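Local atomic coordinates of lectin (Pleurotus ostreatus, PDB entry 6T0Q), a protein that probably acts as a calcium-dependent carbohydrate-binding lectin that recognises galactose and N-acetylgalactosamine. Residues R53-K57 / T165-W170; G64-V68 / L105-N110. All coordinates share one frame. Numbering follows the deposited sequence.

Interaction 1 (R53-K57 / T165-W170); sequences RPFRK and TNDSNW
A salt bridge and a tryptophan packed on a proline and an arginine hold a surface loop onto strand 51-60 of a beta-sandwich-like lectin domain. Residues 53-57 run extended within this strand, between strand 109-118 and the outermost strand 150-151 of an antiparallel sheet. Residues 165-170 belong to the irregular loop between strands 150-151 and 174-178. Pro-54 and Arg-56 direct their CA-to-CB bonds toward this loop, whereas those of Phe-55 and Lys-57 point away; Phe-55 instead meets Trp-37. The CA atoms come nearest at Arg-56 and Asp-167, 7.8 Å apart, so side chains bridge the gap. The loop bends through an Asx turn, with Ser-168 N bonded to Asn-166 OD1 at 2.9 Å, and then a type I turn over Asp-167 to Trp-170, closed by Trp-170 N to Asp-167 O at 3.0 Å. These bends bring Trp-170 (chi1 m) onto the strand, where its CZ3 lies 3.9 Å from Pro-54 CG and its CH2 3.8 Å from Arg-56 CD. Arg-56 curls at chi3 (p), its NH1 reaching the carbonyl oxygens of Phe-160 and Leu-162 earlier in the loop. Asp-167 (chi1 p) sets OD2 at the guanidinium edge of Arg-56, 2.8 Å from Arg-56 NE, a hydrogen-bonded salt bridge with an N-H...O angle of 159°. Water 1 completes the bridge, accepting from Arg-56 NH2 at 2.8 Å and donating weakly to Asp-167 OD2 at 3.2 Å.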
loop_
_atom_site.group_PDB
_atom_site.type_symbol
_atom_site.label_atom_id
_atom_site.label_comp_id
_atom_site.label_asym_id
_atom_site.label_seq_id
_atom_site.Cartn_x
_atom_site.Cartn_y
_atom_site.Cartn_z
ATOM N N ARG A 53 -16.914 28.064 -26.648
ATOM C CA ARG A 53 -15.743 28.940 -26.701
ATOM C C ARG A 53 -14.686 28.497 -25.697
ATOM O O ARG A 53 -15.034 28.066 -24.587
ATOM C CB ARG A 53 -16.157 30.400 -26.416
ATOM C CG ARG A 53 -17.097 30.994 -27.479
ATOM C CD ARG A 53 -16.361 31.109 -28.814
ATOM N NE ARG A 53 -17.130 31.798 -29.855
ATOM C CZ ARG A 53 -17.672 31.189 -30.908
ATOM N NH1 ARG A 53 -17.547 29.876 -31.057
ATOM N NH2 ARG A 53 -18.338 31.895 -31.810
ATOM N N PRO A 54 -13.401 28.583 -26.054
ATOM C CA PRO A 54 -12.330 28.196 -25.130
ATOM C C PRO A 54 -11.843 29.342 -24.257
ATOM O O PRO A 54 -11.846 30.508 -24.652
ATOM C CB PRO A 54 -11.204 27.762 -26.079
ATOM C CG PRO A 54 -11.349 28.716 -27.233
ATOM C CD PRO A 54 -12.866 28.955 -27.381
ATOM N N PHE A 55 -11.390 28.975 -23.057
ATOM C CA PHE A 55 -10.794 29.910 -22.106
ATOM C C PHE A 55 -9.614 29.222 -21.434
ATOM O O PHE A 55 -9.736 28.072 -21.006
ATOM C CB PHE A 55 -11.831 30.374 -21.067
ATOM C CG PHE A 55 -13.036 31.016 -21.697
ATOM C CD1 PHE A 55 -13.034 32.374 -21.999
ATOM C CD2 PHE A 55 -14.134 30.252 -22.055
ATOM C CE1 PHE A 55 -14.125 32.968 -22.628
ATOM C CE2 PHE A 55 -15.244 30.834 -22.672
ATOM C CZ PHE A 55 -15.234 32.196 -22.971
ATOM N N ARG A 56 -8.482 29.924 -21.352
ATOM C CA ARG A 56 -7.225 29.354 -20.879
ATOM C C ARG A 56 -6.487 30.362 -20.019
ATOM O O ARG A 56 -6.483 31.560 -20.317
ATOM C CB ARG A 56 -6.267 28.991 -22.023
ATOM C CG ARG A 56 -6.456 27.663 -22.669
ATOM C CD ARG A 56 -5.500 27.560 -23.861
ATOM N NE ARG A 56 -4.096 27.785 -23.501
ATOM C CZ ARG A 56 -3.141 26.860 -23.610
ATOM N NH1 ARG A 56 -3.445 25.649 -24.055
ATOM N NH2 ARG A 56 -1.882 27.144 -23.279
ATOM N N LYS A 57 -5.789 29.855 -19.006
ATOM C CA LYS A 57 -4.902 30.698 -18.212
ATOM C C LYS A 57 -3.798 29.833 -17.620
ATOM O O LYS A 57 -4.088 28.843 -16.942
ATOM C CB LYS A 57 -5.698 31.405 -17.131
ATOM C CG LYS A 57 -4.886 32.039 -16.050
ATOM C CD LYS A 57 -4.450 33.429 -16.391
ATOM C CE LYS A 57 -4.043 34.135 -15.107
ATOM N NZ LYS A 57 -3.392 35.428 -15.361
ATOM N N THR A 165 -0.525 23.533 -26.589
ATOM C CA THR A 165 -1.135 24.584 -27.393
ATOM C C THR A 165 -0.628 25.949 -26.936
ATOM O O THR A 165 -0.618 26.251 -25.738
ATOM C CB THR A 165 -2.658 24.514 -27.300
ATOM O OG1 THR A 165 -3.114 23.336 -27.975
ATOM C CG2 THR A 165 -3.303 25.743 -27.934
ATOM N N ASN A 166 -0.199 26.764 -27.894
ATOM C CA ASN A 166 0.332 28.097 -27.627
ATOM C C ASN A 166 -0.805 29.110 -27.741
ATOM O O ASN A 166 -1.415 29.240 -28.808
ATOM C CB ASN A 166 1.451 28.414 -28.627
ATOM C CG ASN A 166 2.254 29.656 -28.258
ATOM O OD1 ASN A 166 1.796 30.509 -27.500
ATOM N ND2 ASN A 166 3.464 29.763 -28.812
ATOM N N ASP A 167 -1.087 29.834 -26.652
ATOM C CA ASP A 167 -2.157 30.826 -26.649
ATOM C C ASP A 167 -1.626 32.258 -26.667
ATOM O O ASP A 167 -2.380 33.201 -26.404
ATOM C CB ASP A 167 -3.104 30.599 -25.458
ATOM C CG ASP A 167 -2.435 30.802 -24.094
ATOM O OD1 ASP A 167 -1.355 31.424 -24.008
ATOM O OD2 ASP A 167 -3.013 30.339 -23.083
ATOM N N SER A 168 -0.339 32.439 -26.992
ATOM C CA SER A 168 0.278 33.761 -26.902
ATOM C C SER A 168 -0.413 34.780 -27.799
ATOM O O SER A 168 -0.497 35.961 -27.440
ATOM C CB SER A 168 1.764 33.669 -27.256
ATOM O OG SER A 168 1.929 33.040 -28.517
ATOM N N ASN A 169 -0.918 34.353 -28.958
ATOM C CA ASN A 169 -1.593 35.260 -29.876
ATOM C C ASN A 169 -3.111 35.252 -29.729
ATOM O O ASN A 169 -3.791 35.942 -30.493
ATOM C CB ASN A 169 -1.211 34.929 -31.322
ATOM C CG ASN A 169 0.233 35.292 -31.636
ATOM O OD1 ASN A 169 0.734 36.339 -31.211
ATOM N ND2 ASN A 169 0.914 34.422 -32.372
ATOM N N TRP A 170 -3.656 34.501 -28.773
ATOM C CA TRP A 170 -5.090 34.558 -28.516
ATOM C C TRP A 170 -5.476 35.913 -27.925
ATOM O O TRP A 170 -4.717 36.498 -27.148
ATOM C CB TRP A 170 -5.517 33.470 -27.533
ATOM C CG TRP A 170 -5.479 32.071 -28.038
ATOM C CD1 TRP A 170 -4.730 31.580 -29.069
ATOM C CD2 TRP A 170 -6.227 30.962 -27.517
ATOM N NE1 TRP A 170 -4.971 30.231 -29.221
ATOM C CE2 TRP A 170 -5.884 29.831 -28.280
ATOM C CE3 TRP A 170 -7.157 30.820 -26.475
ATOM C CZ2 TRP A 170 -6.436 28.571 -28.038
ATOM C CZ3 TRP A 170 -7.708 29.567 -26.236
ATOM C CH2 TRP A 170 -7.343 28.459 -27.014
HETATM O O HOH W 1 -0.307 29.054 -21.875
#

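Interaction 2 (G64-V68 / L105-N110). With NAG (2-acetamido-2-deoxy-beta-D-glucopyranose), chain E.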
loop_
_atom_site.group_PDB
_atom_site.type_symbol
_atom_site.label_atom_id
_atom_site.label_comp_id
_atom_site.label_asym_id
_atom_site.label_seq_id
_atom_site.Cartn_x
_atom_site.Cartn_y
_atom_site.Cartn_z
ATOM N N GLY A 64 9.330 30.937 -4.330
ATOM C CA GLY A 64 9.618 30.493 -2.985
ATOM C C GLY A 64 8.746 29.365 -2.466
ATOM O O GLY A 64 9.016 28.859 -1.371
ATOM N N LYS A 65 7.716 28.955 -3.203
ATOM C CA LYS A 65 6.849 27.883 -2.729
ATOM C C LYS A 65 6.294 27.102 -3.910
ATOM O O LYS A 65 6.326 27.554 -5.060
ATOM C CB LYS A 65 5.698 28.419 -1.873
ATOM C CG LYS A 65 4.959 29.575 -2.506
ATOM C CD LYS A 65 3.738 29.922 -1.694
ATOM C CE LYS A 65 3.760 31.340 -1.191
ATOM N NZ LYS A 65 2.378 31.761 -0.837
ATOM N N CYS A 66 5.771 25.919 -3.600
ATOM C CA CYS A 66 5.217 25.004 -4.583
ATOM C C CYS A 66 3.717 24.880 -4.371
ATOM O O CYS A 66 3.254 24.759 -3.232
ATOM C CB CYS A 66 5.843 23.608 -4.468
ATOM S SG CYS A 66 7.585 23.478 -4.954
ATOM N N SER A 67 2.967 24.884 -5.461
ATOM C CA SER A 67 1.549 24.589 -5.373
ATOM C C SER A 67 1.358 23.086 -5.210
ATOM O O SER A 67 2.128 22.281 -5.752
ATOM C CB SER A 67 0.815 25.097 -6.608
ATOM O OG SER A 67 1.522 24.771 -7.784
ATOM N N VAL A 68 0.347 22.712 -4.438
ATOM C CA VAL A 68 0.080 21.320 -4.097
ATOM C C VAL A 68 -1.256 20.854 -4.671
ATOM O O VAL A 68 -1.326 19.842 -5.369
ATOM C CB VAL A 68 0.126 21.116 -2.567
ATOM C CG1 VAL A 68 -0.253 19.672 -2.205
ATOM C CG2 VAL A 68 1.504 21.478 -2.024
ATOM N N LEU A 105 -2.030 19.565 -8.222
ATOM C CA LEU A 105 -1.409 20.577 -9.069
ATOM C C LEU A 105 0.061 20.258 -9.302
ATOM O O LEU A 105 0.695 19.542 -8.523
ATOM C CB LEU A 105 -1.528 21.975 -8.445
ATOM C CG LEU A 105 -2.960 22.498 -8.312
ATOM C CD1 LEU A 105 -2.928 23.892 -7.686
ATOM C CD2 LEU A 105 -3.641 22.522 -9.682
ATOM N N GLN A 106 0.593 20.817 -10.388
ATOM C CA GLN A 106 2.031 20.854 -10.594
ATOM C C GLN A 106 2.659 21.898 -9.673
ATOM O O GLN A 106 2.007 22.873 -9.291
ATOM C CB GLN A 106 2.353 21.177 -12.054
ATOM C CG GLN A 106 1.938 20.072 -13.023
ATOM C CD GLN A 106 1.878 20.545 -14.461
ATOM O OE1 GLN A 106 2.100 21.725 -14.758
ATOM N NE2 GLN A 106 1.569 19.630 -15.361
ATOM N N PRO A 107 3.930 21.721 -9.303
ATOM C CA PRO A 107 4.520 22.604 -8.282
ATOM C C PRO A 107 4.716 24.058 -8.704
ATOM O O PRO A 107 4.566 24.944 -7.853
ATOM C CB PRO A 107 5.865 21.926 -7.972
ATOM C CG PRO A 107 6.122 21.018 -9.141
ATOM C CD PRO A 107 4.776 20.547 -9.574
ATOM N N THR A 108 5.055 24.363 -9.961
ATOM C CA THR A 108 5.445 25.738 -10.274
ATOM C C THR A 108 4.520 26.480 -11.239
ATOM O O THR A 108 4.496 27.721 -11.213
ATOM C CB THR A 108 6.875 25.776 -10.842
ATOM O OG1 THR A 108 6.920 25.069 -12.085
ATOM C CG2 THR A 108 7.849 25.133 -9.862
ATOM N N TRP A 109 3.798 25.782 -12.108
ATOM C CA TRP A 109 2.829 26.431 -12.983
ATOM C C TRP A 109 1.724 25.434 -13.291
ATOM O O TRP A 109 1.948 24.221 -13.269
ATOM C CB TRP A 109 3.459 26.946 -14.293
ATOM C CG TRP A 109 4.069 25.865 -15.173
ATOM C CD1 TRP A 109 5.388 25.501 -15.221
ATOM C CD2 TRP A 109 3.394 25.040 -16.140
ATOM N NE1 TRP A 109 5.568 24.493 -16.137
ATOM C CE2 TRP A 109 4.365 24.192 -16.716
ATOM C CE3 TRP A 109 2.062 24.927 -16.562
ATOM C CZ2 TRP A 109 4.049 23.241 -17.695
ATOM C CZ3 TRP A 109 1.747 23.975 -17.535
ATOM C CH2 TRP A 109 2.741 23.148 -18.093
ATOM N N ASN A 110 0.526 25.952 -13.573
ATOM C CA ASN A 110 -0.612 25.093 -13.880
ATOM C C ASN A 110 -1.481 25.736 -14.949
ATOM O O ASN A 110 -1.808 26.925 -14.862
ATOM C CB ASN A 110 -1.432 24.799 -12.618
ATOM C CG ASN A 110 -0.673 23.933 -11.635
ATOM O OD1 ASN A 110 -0.612 22.717 -11.796
ATOM N ND2 ASN A 110 -0.065 24.556 -10.628
HETATM C C1 NAG E . 3.552 28.579 -17.894
HETATM C C2 NAG E . 4.073 27.742 -19.063
HETATM C C3 NAG E . 5.422 27.105 -18.715
HETATM C C4 NAG E . 6.423 28.152 -18.238
HETATM C C5 NAG E . 5.800 28.967 -17.103
HETATM C C6 NAG E . 6.674 30.107 -16.634
HETATM C C7 NAG E . 2.319 26.835 -20.514
HETATM C C8 NAG E . 1.366 25.698 -20.755
HETATM N N2 NAG E . 3.105 26.724 -19.440
HETATM O O3 NAG E . 5.908 26.437 -19.872
HETATM O O5 NAG E . 4.546 29.546 -17.514
HETATM O O6 NAG E . 6.596 31.208 -17.528
HETATM O O7 NAG E . 2.364 27.813 -21.250
HETATM O O HOH W 2 2.976 19.939 -6.484
HETATM O O HOH W 3 0.867 18.178 -5.904
#
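Ser-67 is the pivot where the start of strand 67-76 meets the turn leading into strand 109-118. With chi1 near +60° its hydroxyl swings to Gln-106 O, giving a very short hydrogen bond of 2.5 Å from OG, while its backbone N donates to Pro-107 O at 2.9 Å. Leu-105 N to Val-68 O (3.0 Å) adds a second backbone link, and Pro-107 CA makes a nearly straight CA-H...O contact with Ser-67 O at 3.5 Å. Asn-110, chi1 m, turns its amide back into its own turn: OD1 accepts from Gln-106 N at 2.7 Å and ND2 donates to Gln-106 O at 3.0 Å, so that carbonyl also serves Ser-67. Leu-105 (mt) lays CD1 4.1 Å from Ser-67 CB, and Cys-66 SG, held in a disulfide with Cys-16, rests 3.8 Å from Pro-107 CB. Water 2 lies 2.6 Å from Ser-67 O and 3.1 Å from Leu-105 O. Trp-109 (chi1 p) points its CA-to-CB bond away from 64-68 and offers one ring face to the NAG, with CE3 3.5 Å from the sugar's N2. Around the contact, Ser-67 and Leu-105 pack on Val-133 of strand 126-135, Val-68 touches strand 229-239, and Trp-109 leans on Asn-58 and Thr-60 of strand 51-60.

How the interactions relate
The centres of the two interactions lie 21 Å apart, with nearest atoms about 4 Å from each other but not touching. Both segments of interaction 2 fall between residues 57 and 165, the span that interaction 1 closes, and strand 51-60 is followed directly by strand 67-76. Strands 51-60 and 109-118 are sheet neighbours, so 53-57 and Trp-109 reach the same sheet, while 64-68 enters the other one. Interaction 1 ties the loop after strand 150-151 to the five-stranded sheet; interaction 2 lies where the chain passes between sheets, from 98-104 to 109-118. The NAG, whose surroundings include Trp-109 and Pro-163, sits between them, consistent with an N-glycan on Asn-58.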